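Long-range contacts in endo-b-1,4-glucanase (Nasutitermes takasagoensis, PDB 1KS8), which probably hydrolyses internal beta-1,4-glucosidic linkages in cellulose and related beta-glucans, as a termite member of glycoside hydrolase family 9: residues G45-F53 and A95-A106; A55-F63 and G115-F126. All coordinates share one frame; numbering follows the deposited sequence.

Contact 1: G45-F53 and A95-A106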
loop_
_atom_site.group_PDB
_atom_site.type_symbol
_atom_site.label_atom_id
_atom_site.label_comp_id
_atom_site.label_asym_id
_atom_site.label_seq_id
_atom_site.Cartn_x
_atom_site.Cartn_y
_atom_site.Cartn_z
ATOM N N GLY A 45 -23.269 -7.944 -12.780
ATOM C CA GLY A 45 -23.472 -8.794 -11.622
ATOM C C GLY A 45 -22.277 -9.667 -11.293
ATOM O O GLY A 45 -22.391 -10.589 -10.485
ATOM N N GLN A 46 -21.132 -9.387 -11.913
ATOM C CA GLN A 46 -19.926 -10.162 -11.647
ATOM C C GLN A 46 -19.542 -10.013 -10.181
ATOM O O GLN A 46 -19.651 -8.933 -9.605
ATOM C CB GLN A 46 -18.751 -9.674 -12.498
ATOM C CG GLN A 46 -18.961 -9.712 -14.002
ATOM C CD GLN A 46 -19.387 -8.373 -14.572
ATOM O OE1 GLN A 46 -19.027 -8.029 -15.699
ATOM N NE2 GLN A 46 -20.159 -7.614 -13.803
ATOM N N ASP A 47 -19.080 -11.102 -9.585
ATOM C CA ASP A 47 -18.665 -11.087 -8.191
ATOM C C ASP A 47 -17.439 -10.193 -8.004
ATOM O O ASP A 47 -16.426 -10.375 -8.674
ATOM C CB ASP A 47 -18.346 -12.522 -7.752
ATOM C CG ASP A 47 -17.771 -12.597 -6.353
ATOM O OD1 ASP A 47 -18.057 -11.699 -5.536
ATOM O OD2 ASP A 47 -17.047 -13.576 -6.069
ATOM N N LEU A 48 -17.547 -9.210 -7.112
ATOM C CA LEU A 48 -16.425 -8.322 -6.818
ATOM C C LEU A 48 -16.178 -8.292 -5.313
ATOM O O LEU A 48 -15.623 -7.329 -4.782
ATOM C CB LEU A 48 -16.686 -6.900 -7.332
ATOM C CG LEU A 48 -16.740 -6.677 -8.849
ATOM C CD1 LEU A 48 -16.993 -5.198 -9.119
ATOM C CD2 LEU A 48 -15.433 -7.118 -9.504
ATOM N N THR A 49 -16.598 -9.348 -4.624
ATOM C CA THR A 49 -16.401 -9.420 -3.181
ATOM C C THR A 49 -14.940 -9.683 -2.846
ATOM O O THR A 49 -14.207 -10.305 -3.618
ATOM C CB THR A 49 -17.258 -10.527 -2.536
ATOM O OG1 THR A 49 -16.919 -11.801 -3.107
ATOM C CG2 THR A 49 -18.739 -10.240 -2.744
ATOM N N GLY A 50 -14.523 -9.203 -1.680
ATOM C CA GLY A 50 -13.149 -9.387 -1.258
ATOM C C GLY A 50 -12.351 -8.102 -1.358
ATOM O O GLY A 50 -12.918 -7.007 -1.408
ATOM N N GLY A 51 -11.031 -8.231 -1.393
ATOM C CA GLY A 51 -10.185 -7.055 -1.471
ATOM C C GLY A 51 -10.102 -6.336 -0.137
ATOM O O GLY A 51 -10.622 -6.814 0.876
ATOM N N TYR A 52 -9.451 -5.179 -0.141
ATOM C CA TYR A 52 -9.282 -4.384 1.069
ATOM C C TYR A 52 -10.057 -3.078 1.075
ATOM O O TYR A 52 -10.150 -2.394 0.053
ATOM C CB TYR A 52 -7.813 -4.003 1.264
ATOM C CG TYR A 52 -6.879 -5.129 1.613
ATOM C CD1 TYR A 52 -6.929 -5.732 2.866
ATOM C CD2 TYR A 52 -5.917 -5.565 0.706
ATOM C CE1 TYR A 52 -6.042 -6.738 3.214
ATOM C CE2 TYR A 52 -5.021 -6.576 1.043
ATOM C CZ TYR A 52 -5.091 -7.155 2.301
ATOM O OH TYR A 52 -4.208 -8.146 2.657
ATOM N N PHE A 53 -10.607 -2.739 2.233
ATOM C CA PHE A 53 -11.269 -1.454 2.399
ATOM C C PHE A 53 -10.054 -0.530 2.406
ATOM O O PHE A 53 -8.999 -0.883 2.945
ATOM C CB PHE A 53 -12.005 -1.398 3.737
ATOM C CG PHE A 53 -13.246 -2.245 3.778
ATOM C CD1 PHE A 53 -14.223 -2.119 2.795
ATOM C CD2 PHE A 53 -13.460 -3.136 4.824
ATOM C CE1 PHE A 53 -15.401 -2.864 2.854
ATOM C CE2 PHE A 53 -14.636 -3.884 4.893
ATOM C CZ PHE A 53 -15.606 -3.746 3.908
ATOM N N ALA A 95 -1.656 -11.918 2.830
ATOM C CA ALA A 95 -1.955 -10.492 2.722
ATOM C C ALA A 95 -1.900 -10.044 1.265
ATOM O O ALA A 95 -2.699 -9.221 0.821
ATOM C CB ALA A 95 -0.972 -9.686 3.562
ATOM N N VAL A 96 -0.952 -10.592 0.517
ATOM C CA VAL A 96 -0.821 -10.256 -0.890
ATOM C C VAL A 96 -1.965 -10.897 -1.677
ATOM O O VAL A 96 -2.622 -10.244 -2.490
ATOM C CB VAL A 96 0.528 -10.760 -1.450
ATOM C CG1 VAL A 96 0.554 -10.628 -2.968
ATOM C CG2 VAL A 96 1.669 -9.964 -0.838
ATOM N N LYS A 97 -2.223 -12.173 -1.410
ATOM C CA LYS A 97 -3.272 -12.890 -2.121
ATOM C C LYS A 97 -4.664 -12.311 -1.890
ATOM O O LYS A 97 -5.523 -12.389 -2.769
ATOM C CB LYS A 97 -3.244 -14.375 -1.738
ATOM C CG LYS A 97 -4.136 -15.260 -2.599
ATOM C CD LYS A 97 -3.828 -16.734 -2.359
ATOM C CE LYS A 97 -4.583 -17.634 -3.327
ATOM N NZ LYS A 97 -6.057 -17.566 -3.141
ATOM N N TRP A 98 -4.899 -11.724 -0.722
ATOM C CA TRP A 98 -6.214 -11.153 -0.464
ATOM C C TRP A 98 -6.484 -10.051 -1.484
ATOM O O TRP A 98 -7.613 -9.865 -1.932
ATOM C CB TRP A 98 -6.303 -10.590 0.955
ATOM C CG TRP A 98 -7.717 -10.357 1.371
ATOM C CD1 TRP A 98 -8.463 -9.229 1.169
ATOM C CD2 TRP A 98 -8.596 -11.319 1.965
ATOM N NE1 TRP A 98 -9.754 -9.433 1.596
ATOM C CE2 TRP A 98 -9.863 -10.708 2.088
ATOM C CE3 TRP A 98 -8.435 -12.640 2.402
ATOM C CZ2 TRP A 98 -10.968 -11.376 2.630
ATOM C CZ3 TRP A 98 -9.533 -13.305 2.939
ATOM C CH2 TRP A 98 -10.782 -12.671 3.048
ATOM N N ALA A 99 -5.435 -9.327 -1.857
ATOM C CA ALA A 99 -5.570 -8.259 -2.832
ATOM C C ALA A 99 -5.627 -8.799 -4.262
ATOM O O ALA A 99 -6.508 -8.429 -5.031
ATOM C CB ALA A 99 -4.412 -7.274 -2.690
ATOM N N THR A 100 -4.704 -9.687 -4.614
ATOM C CA THR A 100 -4.683 -10.211 -5.975
ATOM C C THR A 100 -5.895 -11.067 -6.346
ATOM O O THR A 100 -6.305 -11.079 -7.507
ATOM C CB THR A 100 -3.365 -10.969 -6.273
ATOM O OG1 THR A 100 -3.175 -12.022 -5.323
ATOM C CG2 THR A 100 -2.180 -10.004 -6.191
ATOM N N ASP A 101 -6.480 -11.772 -5.381
ATOM C CA ASP A 101 -7.673 -12.560 -5.684
ATOM C C ASP A 101 -8.753 -11.589 -6.150
ATOM O O ASP A 101 -9.538 -11.891 -7.051
ATOM C CB ASP A 101 -8.187 -13.304 -4.450
ATOM C CG ASP A 101 -7.438 -14.588 -4.183
ATOM O OD1 ASP A 101 -6.685 -15.042 -5.071
ATOM O OD2 ASP A 101 -7.618 -15.150 -3.083
ATOM N N TYR A 102 -8.789 -10.418 -5.522
ATOM C CA TYR A 102 -9.764 -9.397 -5.873
ATOM C C TYR A 102 -9.451 -8.789 -7.240
ATOM O O TYR A 102 -10.352 -8.589 -8.051
ATOM C CB TYR A 102 -9.790 -8.305 -4.800
ATOM C CG TYR A 102 -10.631 -7.105 -5.173
ATOM C CD1 TYR A 102 -12.023 -7.186 -5.220
ATOM C CD2 TYR A 102 -10.030 -5.893 -5.502
ATOM C CE1 TYR A 102 -12.796 -6.085 -5.585
ATOM C CE2 TYR A 102 -10.791 -4.789 -5.869
ATOM C CZ TYR A 102 -12.170 -4.890 -5.907
ATOM O OH TYR A 102 -12.923 -3.797 -6.263
ATOM N N PHE A 103 -8.180 -8.494 -7.505
ATOM C CA PHE A 103 -7.825 -7.920 -8.799
ATOM C C PHE A 103 -8.236 -8.848 -9.935
ATOM O O PHE A 103 -8.635 -8.389 -11.003
ATOM C CB PHE A 103 -6.321 -7.644 -8.891
ATOM C CG PHE A 103 -5.802 -6.722 -7.825
ATOM C CD1 PHE A 103 -6.605 -5.715 -7.299
ATOM C CD2 PHE A 103 -4.498 -6.850 -7.366
ATOM C CE1 PHE A 103 -6.113 -4.846 -6.327
ATOM C CE2 PHE A 103 -3.995 -5.987 -6.394
ATOM C CZ PHE A 103 -4.807 -4.985 -5.875
ATOM N N ILE A 104 -8.126 -10.155 -9.708
ATOM C CA ILE A 104 -8.513 -11.123 -10.727
ATOM C C ILE A 104 -10.011 -10.999 -11.016
ATOM O O ILE A 104 -10.429 -11.038 -12.174
ATOM C CB ILE A 104 -8.158 -12.558 -10.283
ATOM C CG1 ILE A 104 -6.641 -12.754 -10.375
ATOM C CG2 ILE A 104 -8.881 -13.579 -11.154
ATOM C CD1 ILE A 104 -6.147 -14.055 -9.775
ATOM N N LYS A 105 -10.815 -10.840 -9.969
ATOM C CA LYS A 105 -12.256 -10.684 -10.148
ATOM C C LYS A 105 -12.562 -9.371 -10.863
ATOM O O LYS A 105 -13.419 -9.319 -11.744
ATOM C CB LYS A 105 -12.982 -10.676 -8.800
ATOM C CG LYS A 105 -12.938 -11.982 -8.033
ATOM C CD LYS A 105 -13.797 -11.871 -6.784
ATOM C CE LYS A 105 -13.744 -13.140 -5.954
ATOM N NZ LYS A 105 -14.547 -13.022 -4.705
ATOM N N ALA A 106 -11.860 -8.310 -10.474
ATOM C CA ALA A 106 -12.068 -6.994 -11.066
ATOM C C ALA A 106 -11.686 -6.945 -12.543
ATOM O O ALA A 106 -12.146 -6.074 -13.282
ATOM C CB ALA A 106 -11.287 -5.941 -10.277
HETATM O O HOH W 1 -10.055 -10.947 -1.745
#
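K105 of the helix reaches across to D47 and T49 of the loop with a single ammonium group. Its extended chain passes alongside D47 O and brings NZ to D47 OD2 at 2.9 Å, a salt bridge approached from above the carboxylate plane. The same NZ donates to T49 O, also at 2.9 Å, while its bond to T49 OG1 is weak. The other carboxylate oxygen, D47 OD1, is engaged within the loop: it accepts from T49 N, forming an Asx turn, and from T49 OG1 on its syn lone pair.

Two turns earlier in the helix, W98 holds CG opposite its backbone N (chi1 -164°), which carries the indole towards G51, and NE1 reaches G51 O at 2.9 Å. The oxygen lies in the indole plane, yet the bond is bent, with an N-H...O angle of 134°. A water accepts from G51 N and donates to W98 O, so both polar backbone atoms of G51 are engaged. The hydroxyl of Y52 donates to A95 O at 2.6 Å, on a lone pair in the carbonyl plane, and W98 CD1 lies 4.0 Å above the centre of the Y52 ring. G51 CA packs 3.6 Å from Y102 CB. L48 O meets the edge of the Y102 ring and accepts from K60 NZ.

The loop thus runs along one side of helix 89-106. Helices 149-165 and 171-190 pack against other residues of that helix, and strand 113-117 touches L48, Y102 and A106.

Contact 2: A55-F63 and G115-F126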
loop_
_atom_site.group_PDB
_atom_site.type_symbol
_atom_site.label_atom_id
_atom_site.label_comp_id
_atom_site.label_asym_id
_atom_site.label_seq_id
_atom_site.Cartn_x
_atom_site.Cartn_y
_atom_site.Cartn_z
ATOM N N ALA A 55 -9.239 2.715 3.823
ATOM C CA ALA A 55 -8.725 3.337 5.029
ATOM C C ALA A 55 -9.676 3.153 6.201
ATOM O O ALA A 55 -9.914 2.029 6.630
ATOM C CB ALA A 55 -8.496 4.819 4.753
ATOM N N GLY A 56 -10.199 4.255 6.730
ATOM C CA GLY A 56 -11.142 4.165 7.834
ATOM C C GLY A 56 -12.560 4.048 7.304
ATOM O O GLY A 56 -13.522 3.970 8.078
ATOM N N ASP A 57 -12.668 4.034 5.976
ATOM C CA ASP A 57 -13.932 3.933 5.251
ATOM C C ASP A 57 -14.107 2.531 4.676
ATOM O O ASP A 57 -13.331 1.626 4.985
ATOM C CB ASP A 57 -13.960 4.971 4.121
ATOM C CG ASP A 57 -12.795 4.818 3.148
ATOM O OD1 ASP A 57 -11.831 4.081 3.456
ATOM O OD2 ASP A 57 -12.834 5.451 2.069
ATOM N N PHE A 58 -15.113 2.351 3.826
ATOM C CA PHE A 58 -15.364 1.037 3.247
ATOM C C PHE A 58 -15.370 1.019 1.728
ATOM O O PHE A 58 -15.892 0.093 1.104
ATOM C CB PHE A 58 -16.661 0.457 3.829
ATOM C CG PHE A 58 -16.627 0.326 5.327
ATOM C CD1 PHE A 58 -17.588 0.945 6.118
ATOM C CD2 PHE A 58 -15.591 -0.371 5.950
ATOM C CE1 PHE A 58 -17.516 0.880 7.512
ATOM C CE2 PHE A 58 -15.508 -0.443 7.341
ATOM C CZ PHE A 58 -16.472 0.185 8.123
ATOM N N VAL A 59 -14.775 2.044 1.130
ATOM C CA VAL A 59 -14.668 2.088 -0.318
ATOM C C VAL A 59 -13.454 1.249 -0.697
ATOM O O VAL A 59 -12.460 1.203 0.033
ATOM C CB VAL A 59 -14.416 3.523 -0.845
ATOM C CG1 VAL A 59 -14.230 3.498 -2.355
ATOM C CG2 VAL A 59 -15.569 4.432 -0.479
ATOM N N LYS A 60 -13.551 0.568 -1.829
ATOM C CA LYS A 60 -12.440 -0.214 -2.336
ATOM C C LYS A 60 -11.872 0.619 -3.493
ATOM O O LYS A 60 -12.407 0.622 -4.605
ATOM C CB LYS A 60 -12.932 -1.600 -2.777
ATOM C CG LYS A 60 -13.152 -2.516 -1.569
ATOM C CD LYS A 60 -14.312 -3.495 -1.713
ATOM C CE LYS A 60 -14.105 -4.509 -2.818
ATOM N NZ LYS A 60 -15.081 -5.637 -2.676
ATOM N N PHE A 61 -10.820 1.381 -3.192
ATOM C CA PHE A 61 -10.150 2.244 -4.172
ATOM C C PHE A 61 -9.024 1.432 -4.805
ATOM O O PHE A 61 -7.994 1.174 -4.175
ATOM C CB PHE A 61 -9.582 3.493 -3.480
ATOM C CG PHE A 61 -10.612 4.560 -3.186
ATOM C CD1 PHE A 61 -11.247 5.236 -4.227
ATOM C CD2 PHE A 61 -10.919 4.921 -1.871
ATOM C CE1 PHE A 61 -12.165 6.253 -3.969
ATOM C CE2 PHE A 61 -11.842 5.945 -1.603
ATOM C CZ PHE A 61 -12.463 6.608 -2.659
ATOM N N GLY A 62 -9.221 1.051 -6.061
ATOM C CA GLY A 62 -8.255 0.218 -6.756
ATOM C C GLY A 62 -6.825 0.686 -6.943
ATOM O O GLY A 62 -5.909 -0.133 -6.950
ATOM N N PHE A 63 -6.615 1.986 -7.098
ATOM C CA PHE A 63 -5.267 2.487 -7.319
ATOM C C PHE A 63 -4.409 2.280 -6.065
ATOM O O PHE A 63 -3.385 1.597 -6.118
ATOM C CB PHE A 63 -5.333 3.962 -7.744
ATOM C CG PHE A 63 -4.059 4.489 -8.353
ATOM C CD1 PHE A 63 -3.168 3.642 -9.007
ATOM C CD2 PHE A 63 -3.772 5.849 -8.302
ATOM C CE1 PHE A 63 -2.007 4.145 -9.602
ATOM C CE2 PHE A 63 -2.617 6.360 -8.894
ATOM C CZ PHE A 63 -1.735 5.506 -9.545
ATOM N N GLY A 115 -12.183 -0.534 -11.065
ATOM C CA GLY A 115 -11.267 0.173 -10.188
ATOM C C GLY A 115 -11.854 0.709 -8.902
ATOM O O GLY A 115 -11.142 1.332 -8.111
ATOM N N GLN A 116 -13.141 0.484 -8.673
ATOM C CA GLN A 116 -13.748 0.975 -7.449
ATOM C C GLN A 116 -15.080 0.320 -7.141
ATOM O O GLN A 116 -15.855 0.021 -8.047
ATOM C CB GLN A 116 -13.960 2.492 -7.542
ATOM C CG GLN A 116 -14.196 3.186 -6.201
ATOM C CD GLN A 116 -14.275 4.698 -6.339
ATOM O OE1 GLN A 116 -13.417 5.318 -6.970
ATOM N NE2 GLN A 116 -15.299 5.301 -5.742
ATOM N N VAL A 117 -15.321 0.071 -5.860
ATOM C CA VAL A 117 -16.603 -0.449 -5.398
ATOM C C VAL A 117 -16.936 0.438 -4.207
ATOM O O VAL A 117 -16.154 0.537 -3.249
ATOM C CB VAL A 117 -16.558 -1.917 -4.946
ATOM C CG1 VAL A 117 -17.947 -2.335 -4.457
ATOM C CG2 VAL A 117 -16.130 -2.806 -6.105
ATOM N N GLY A 118 -18.087 1.096 -4.290
ATOM C CA GLY A 118 -18.517 2.015 -3.257
ATOM C C GLY A 118 -18.284 3.425 -3.770
ATOM O O GLY A 118 -17.290 3.681 -4.454
ATOM N N GLN A 119 -19.209 4.333 -3.477
ATOM C CA GLN A 119 -19.060 5.720 -3.900
ATOM C C GLN A 119 -18.538 6.498 -2.703
ATOM O O GLN A 119 -18.978 6.270 -1.578
ATOM C CB GLN A 119 -20.399 6.318 -4.333
ATOM C CG GLN A 119 -20.245 7.755 -4.816
ATOM C CD GLN A 119 -21.489 8.595 -4.618
ATOM O OE1 GLN A 119 -22.071 8.620 -3.532
ATOM N NE2 GLN A 119 -21.893 9.312 -5.663
ATOM N N GLY A 120 -17.610 7.418 -2.941
ATOM C CA GLY A 120 -17.059 8.191 -1.842
ATOM C C GLY A 120 -18.081 8.829 -0.919
ATOM O O GLY A 120 -18.027 8.643 0.298
ATOM N N ASP A 121 -19.030 9.573 -1.476
ATOM C CA ASP A 121 -20.014 10.239 -0.632
ATOM C C ASP A 121 -20.962 9.323 0.124
ATOM O O ASP A 121 -21.154 9.490 1.326
ATOM C CB ASP A 121 -20.820 11.248 -1.449
ATOM C CG ASP A 121 -19.983 12.433 -1.893
ATOM O OD1 ASP A 121 -18.827 12.553 -1.428
ATOM O OD2 ASP A 121 -20.483 13.246 -2.703
ATOM N N ALA A 122 -21.558 8.359 -0.569
ATOM C CA ALA A 122 -22.494 7.448 0.078
ATOM C C ALA A 122 -21.798 6.647 1.169
ATOM O O ALA A 122 -22.360 6.415 2.240
ATOM C CB ALA A 122 -23.106 6.507 -0.949
ATOM N N ASP A 123 -20.568 6.229 0.895
ATOM C CA ASP A 123 -19.811 5.454 1.866
ATOM C C ASP A 123 -19.425 6.291 3.084
ATOM O O ASP A 123 -19.666 5.899 4.226
ATOM C CB ASP A 123 -18.539 4.898 1.223
ATOM C CG ASP A 123 -17.824 3.911 2.117
ATOM O OD1 ASP A 123 -18.210 2.728 2.113
ATOM O OD2 ASP A 123 -16.889 4.319 2.832
ATOM N N HIS A 124 -18.836 7.455 2.838
ATOM C CA HIS A 124 -18.381 8.312 3.922
ATOM C C HIS A 124 -19.474 8.950 4.773
ATOM O O HIS A 124 -19.209 9.396 5.890
ATOM C CB HIS A 124 -17.433 9.370 3.355
ATOM C CG HIS A 124 -16.206 8.786 2.726
ATOM N ND1 HIS A 124 -15.276 9.545 2.049
ATOM C CD2 HIS A 124 -15.759 7.508 2.672
ATOM C CE1 HIS A 124 -14.307 8.761 1.607
ATOM N NE2 HIS A 124 -14.577 7.521 1.971
ATOM N N ALA A 125 -20.699 8.979 4.260
ATOM C CA ALA A 125 -21.819 9.553 5.001
ATOM C C ALA A 125 -22.273 8.603 6.108
ATOM O O ALA A 125 -23.063 8.971 6.977
ATOM C CB ALA A 125 -22.977 9.838 4.055
ATOM N N PHE A 126 -21.760 7.379 6.062
ATOM C CA PHE A 126 -22.085 6.342 7.032
ATOM C C PHE A 126 -20.929 6.121 7.997
ATOM O O PHE A 126 -19.771 6.122 7.587
ATOM C CB PHE A 126 -22.368 5.033 6.282
ATOM C CG PHE A 126 -22.449 3.812 7.165
ATOM C CD1 PHE A 126 -23.592 3.548 7.911
ATOM C CD2 PHE A 126 -21.389 2.912 7.226
ATOM C CE1 PHE A 126 -23.680 2.404 8.702
ATOM C CE2 PHE A 126 -21.467 1.765 8.014
ATOM C CZ PHE A 126 -22.614 1.510 8.752
#
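A short antiparallel pairing, at the edge of a three-stranded sheet, joins the strand 60-61 to strand 113-117, and a His-carboxylate hydrogen bond extends the contact beyond it. K60 and V117 form the hydrogen-bonded pair: K60 N donates to V117 O at 3.0 Å and V117 N returns a bond to K60 O. G62 N, in the first turn of its helix, adds a bond to G115 O at 2.8 Å. F61 and Q116 make the non-hydrogen-bonded pair, their side chains side by side, with ring and amide planes 63° apart. Q116 NE2 donates almost straight to G118 O and also to D201, and the two bonds together hold the amide's rotation. V59 CG1 of the same segment as F61 lies over the centre of one face of the F61 ring, 3.4 Å above its plane.

Beyond the strands, each segment offers a carboxylate to a donor of the other. D57 CG stands between the backbone N and the carbonyl carbon (chi1 58°), which directs OD2 to H124 NE2 at 2.7 Å, on the anti side of the carboxylate and at the imidazole edge. D57 OD1 accepts from A55 N. D123 OD2, in return, receives F58 N at 2.8 Å on its syn side. V59 CG2 packs 3.5 Å from D123 CB, and G120 O lies over one face of the H124 ring.

Strand 113-117 is the middle strand, between 60-61 and 139-142; on the 139-142 side G115 and Q116 share Y140 as partner, a classic beta bulge. K60 and V117 rest on Y102 of helix 89-106, whereas R361 of helix 361-364 packs against D57 and F58.

How the contacts relate
Contacts 1 and 2 have centres about 15 Å apart, and their segments alternate along the chain: the loop 45-53 leads towards 55-63, and helix 89-106 towards 115-126. K60 connects them directly. Its NZ, salt-bridged to D40, lies 2.8 Å from L48 O in a probable hydrogen bond, so a lysine of contact 2 holds the loop of contact 1. Y102 OH also packs 3.4 Å from V117 CG2. Their relation to the active site differs. Contact 1 lies away from the predicted catalytic residues and the calcium-binding residues, whereas the D57 side chain is about 6 Å from that of E412, a predicted catalytic residue, and the side chain of H124 is about 3 Å from a bound sulfate, probably from the crystallisation liquor.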